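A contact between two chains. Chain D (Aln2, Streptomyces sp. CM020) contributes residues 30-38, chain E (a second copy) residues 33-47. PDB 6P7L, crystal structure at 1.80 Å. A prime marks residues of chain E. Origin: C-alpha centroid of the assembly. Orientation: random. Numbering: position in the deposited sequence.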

# COMPACT_ATOMS: atom_id res chain seq x y z
N LYS D 30 0.46 20.00 12.68
CA LYS D 30 0.26 18.56 12.87
C LYS D 30 0.27 17.87 11.50
O LYS D 30 1.15 17.08 11.26
CB LYS D 30 -1.03 18.25 13.61
CG LYS D 30 -1.13 16.82 14.07
CD LYS D 30 -1.48 16.66 15.54
CE LYS D 30 -1.88 15.23 15.85
NZ LYS D 30 -1.11 14.26 14.99
N LEU D 31 -0.68 18.17 10.61
CA LEU D 31 -0.68 17.52 9.30
C LEU D 31 0.49 18.04 8.46
O LEU D 31 0.76 19.25 8.46
CB LEU D 31 -1.99 17.77 8.56
CG LEU D 31 -3.24 17.11 9.18
CD1 LEU D 31 -4.54 17.60 8.60
CD2 LEU D 31 -3.11 15.60 9.01
N PRO D 32 1.18 17.16 7.72
CA PRO D 32 2.28 17.60 6.85
C PRO D 32 1.74 18.28 5.61
O PRO D 32 0.64 17.97 5.15
CB PRO D 32 2.97 16.29 6.49
CG PRO D 32 1.83 15.31 6.40
CD PRO D 32 0.86 15.74 7.51
N SER D 33 2.55 19.18 5.05
CA SER D 33 2.16 19.79 3.79
C SER D 33 2.04 18.70 2.72
O SER D 33 2.70 17.65 2.81
CB SER D 33 3.16 20.85 3.34
OG SER D 33 4.37 20.21 2.96
N PRO D 34 1.23 18.91 1.67
CA PRO D 34 1.21 17.90 0.61
C PRO D 34 2.59 17.72 -0.03
O PRO D 34 2.94 16.59 -0.41
CB PRO D 34 0.15 18.43 -0.37
CG PRO D 34 -0.77 19.23 0.51
CD PRO D 34 0.18 19.93 1.46
N GLU D 35 3.39 18.79 -0.13
CA GLU D 35 4.71 18.65 -0.71
C GLU D 35 5.56 17.71 0.12
O GLU D 35 6.24 16.82 -0.40
CB GLU D 35 5.37 20.02 -0.83
CG GLU D 35 4.88 20.83 -2.02
CD GLU D 35 3.51 21.50 -1.81
OE1 GLU D 35 2.93 21.53 -0.68
OE2 GLU D 35 3.03 22.05 -2.84
N LEU D 36 5.53 17.89 1.44
CA LEU D 36 6.31 17.01 2.31
C LEU D 36 5.81 15.57 2.21
O LEU D 36 6.61 14.64 2.09
CB LEU D 36 6.23 17.51 3.76
CG LEU D 36 6.95 16.57 4.74
CD1 LEU D 36 8.42 16.38 4.40
CD2 LEU D 36 6.81 17.12 6.13
N TYR D 37 4.50 15.38 2.24
CA TYR D 37 3.95 14.03 2.15
C TYR D 37 4.43 13.33 0.88
O TYR D 37 4.88 12.18 0.92
CB TYR D 37 2.41 14.06 2.20
CG TYR D 37 1.84 12.66 2.21
CD1 TYR D 37 1.75 11.95 3.39
CD2 TYR D 37 1.43 12.04 1.05
CE1 TYR D 37 1.29 10.67 3.42
CE2 TYR D 37 0.92 10.76 1.07
CZ TYR D 37 0.86 10.08 2.27
OH TYR D 37 0.42 8.79 2.35
N VAL D 38 4.34 14.01 -0.26
CA VAL D 38 4.77 13.42 -1.52
C VAL D 38 6.25 13.10 -1.49
O VAL D 38 6.67 12.02 -1.93
CB VAL D 38 4.43 14.33 -2.71
CG1 VAL D 38 5.10 13.83 -4.02
CG2 VAL D 38 2.92 14.38 -2.85
N SER E 33 -8.62 17.61 -3.29
CA SER E 33 -7.46 18.48 -3.14
C SER E 33 -6.31 17.69 -2.50
O SER E 33 -6.55 16.75 -1.73
CB SER E 33 -7.78 19.68 -2.26
OG SER E 33 -7.97 19.23 -0.91
N PRO E 34 -5.06 18.08 -2.76
CA PRO E 34 -3.95 17.36 -2.11
C PRO E 34 -4.04 17.44 -0.59
O PRO E 34 -3.70 16.47 0.10
CB PRO E 34 -2.69 18.05 -2.67
CG PRO E 34 -3.13 18.64 -4.02
CD PRO E 34 -4.59 19.09 -3.75
N GLU E 35 -4.50 18.58 -0.04
CA GLU E 35 -4.65 18.67 1.42
C GLU E 35 -5.64 17.64 1.94
O GLU E 35 -5.41 17.00 2.98
CB GLU E 35 -5.08 20.08 1.80
CG GLU E 35 -4.05 21.15 1.42
CD GLU E 35 -4.09 21.55 -0.07
OE1 GLU E 35 -5.04 21.21 -0.81
OE2 GLU E 35 -3.15 22.23 -0.52
N LEU E 36 -6.77 17.50 1.26
CA LEU E 36 -7.75 16.50 1.70
C LEU E 36 -7.18 15.10 1.60
O LEU E 36 -7.34 14.27 2.49
CB LEU E 36 -9.04 16.59 0.89
CG LEU E 36 -10.10 15.51 1.28
CD1 LEU E 36 -10.53 15.79 2.72
CD2 LEU E 36 -11.27 15.53 0.36
N TYR E 37 -6.51 14.80 0.48
CA TYR E 37 -5.96 13.46 0.32
C TYR E 37 -4.97 13.14 1.45
O TYR E 37 -5.03 12.06 2.07
CB TYR E 37 -5.30 13.35 -1.06
CG TYR E 37 -4.84 11.96 -1.31
CD1 TYR E 37 -5.71 11.02 -1.82
CD2 TYR E 37 -3.54 11.59 -1.03
CE1 TYR E 37 -5.29 9.73 -2.03
CE2 TYR E 37 -3.12 10.30 -1.22
CZ TYR E 37 -4.00 9.39 -1.75
OH TYR E 37 -3.59 8.09 -1.96
N VAL E 38 -4.07 14.07 1.74
CA VAL E 38 -3.12 13.84 2.82
C VAL E 38 -3.86 13.64 4.14
O VAL E 38 -3.58 12.71 4.90
CB VAL E 38 -2.12 15.01 2.90
CG1 VAL E 38 -1.28 14.92 4.13
CG2 VAL E 38 -1.25 14.99 1.64
N GLU E 39 -4.86 14.48 4.40
CA GLU E 39 -5.60 14.37 5.65
C GLU E 39 -6.24 12.99 5.79
O GLU E 39 -6.27 12.41 6.89
CB GLU E 39 -6.66 15.47 5.73
CG GLU E 39 -7.41 15.47 7.03
CD GLU E 39 -8.38 16.62 7.14
OE1 GLU E 39 -8.78 17.14 6.08
OE2 GLU E 39 -8.74 16.98 8.27
N VAL E 40 -6.82 12.48 4.70
CA VAL E 40 -7.42 11.15 4.69
C VAL E 40 -6.39 10.06 4.97
O VAL E 40 -6.65 9.13 5.75
CB VAL E 40 -8.16 10.94 3.37
CG1 VAL E 40 -8.57 9.44 3.21
CG2 VAL E 40 -9.38 11.87 3.35
N THR E 41 -5.19 10.15 4.36
CA THR E 41 -4.20 9.10 4.64
C THR E 41 -3.85 9.09 6.12
O THR E 41 -3.62 8.03 6.71
CB THR E 41 -2.90 9.26 3.84
OG1 THR E 41 -2.12 10.37 4.33
CG2 THR E 41 -3.16 9.38 2.33
N GLN E 42 -3.75 10.28 6.71
CA GLN E 42 -3.35 10.37 8.11
C GLN E 42 -4.47 9.90 9.03
O GLN E 42 -4.22 9.28 10.07
CB GLN E 42 -2.93 11.79 8.44
CG GLN E 42 -1.69 12.23 7.66
CD GLN E 42 -0.56 11.26 7.86
OE1 GLN E 42 0.03 11.19 8.95
NE2 GLN E 42 -0.27 10.47 6.83
N PHE E 43 -5.72 10.20 8.66
CA PHE E 43 -6.84 9.69 9.43
C PHE E 43 -6.81 8.16 9.51
O PHE E 43 -6.98 7.57 10.59
CB PHE E 43 -8.15 10.12 8.79
CG PHE E 43 -9.34 9.52 9.44
CD1 PHE E 43 -9.85 10.09 10.62
CD2 PHE E 43 -9.93 8.38 8.93
CE1 PHE E 43 -10.93 9.54 11.24
CE2 PHE E 43 -11.04 7.81 9.56
CZ PHE E 43 -11.55 8.40 10.70
N TYR E 44 -6.65 7.51 8.36
CA TYR E 44 -6.72 6.05 8.36
C TYR E 44 -5.51 5.42 9.03
O TYR E 44 -5.64 4.40 9.73
CB TYR E 44 -6.83 5.54 6.93
CG TYR E 44 -8.21 5.67 6.32
CD1 TYR E 44 -9.32 5.15 6.97
CD2 TYR E 44 -8.41 6.33 5.10
CE1 TYR E 44 -10.58 5.26 6.44
CE2 TYR E 44 -9.69 6.43 4.54
CZ TYR E 44 -10.79 5.90 5.23
OH TYR E 44 -12.09 5.97 4.74
N ALA E 45 -4.32 6.01 8.85
CA ALA E 45 -3.14 5.46 9.52
C ALA E 45 -3.33 5.47 11.02
O ALA E 45 -3.06 4.47 11.70
CB ALA E 45 -1.89 6.24 9.14
N ARG E 46 -3.80 6.59 11.57
CA ARG E 46 -3.98 6.70 13.01
C ARG E 46 -5.13 5.82 13.48
O ARG E 46 -5.02 5.20 14.55
CB ARG E 46 -4.21 8.17 13.38
CG ARG E 46 -2.92 9.00 13.13
CD ARG E 46 -2.89 10.39 13.75
NE ARG E 46 -1.68 11.10 13.30
CZ ARG E 46 -0.45 10.85 13.75
NH1 ARG E 46 -0.25 9.91 14.65
NH2 ARG E 46 0.59 11.54 13.28
N GLN E 47 -6.21 5.75 12.72
CA GLN E 47 -7.34 4.92 13.11
C GLN E 47 -6.94 3.46 13.18
O GLN E 47 -7.24 2.77 14.15
CB GLN E 47 -8.51 5.11 12.14
CG GLN E 47 -9.77 4.30 12.46
CD GLN E 47 -10.82 4.43 11.37
OE1 GLN E 47 -10.63 3.97 10.25
NE2 GLN E 47 -11.94 5.07 11.69

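Two stretches can pack together without a hydrogen bond between them, and this contact in Aln2 is a compact example: together they bury 547 Å², largely through apolar packing. Three residues dominate, Tyr37 and Pro34 on chain D and Val38′ on chain E.

Val38′ is the hub. With chi1 at 170° (t), both methyls face chain D: CG1 lies 3.9 Å from Pro32 CG, and CG2 lies 3.8 Å from Tyr37 CB and 3.9 Å from Pro34 CA. A branched, rigid side chain suits this site, since it fills the space between two prolines and a tyrosine with little conformational freedom to lose.

Pro34 opens its helix and its CA-to-CB bond points toward the partner, where its own counterpart waits: Pro34 CB and Pro34′ CB are 3.7 Å apart. The same ring reaches Glu35′, with CG 3.9 Å from Glu35′ CG. Proline is well placed in a first helical turn, where its lack of an amide hydrogen costs nothing. Behind it, Ser33 caps the helix by accepting from Leu36 N (Ser33 OG to Leu36 N, 3.0 Å).

Tyr37, one turn on, covers the most surface. Its ring lies oblique to a polar pair, with CE1 3.5 Å from Thr41′ OG1 and 3.8 Å from Gln42′ NE2. These polar atoms are also engaged within their own chain: Gln42′ NE2 donates to Thr41′ OG1 (3.1 Å), and Thr41′ OG1 donates to Val38′ O (2.8 Å).

Leu31 extends the apolar surface, its CD2 3.9 Å from Gln42′ CB. Beyond it, Lys30 NZ sits 3.6 Å from Arg46′ NE, over one guanidinium face, a meeting of like charges that offers no obvious attraction.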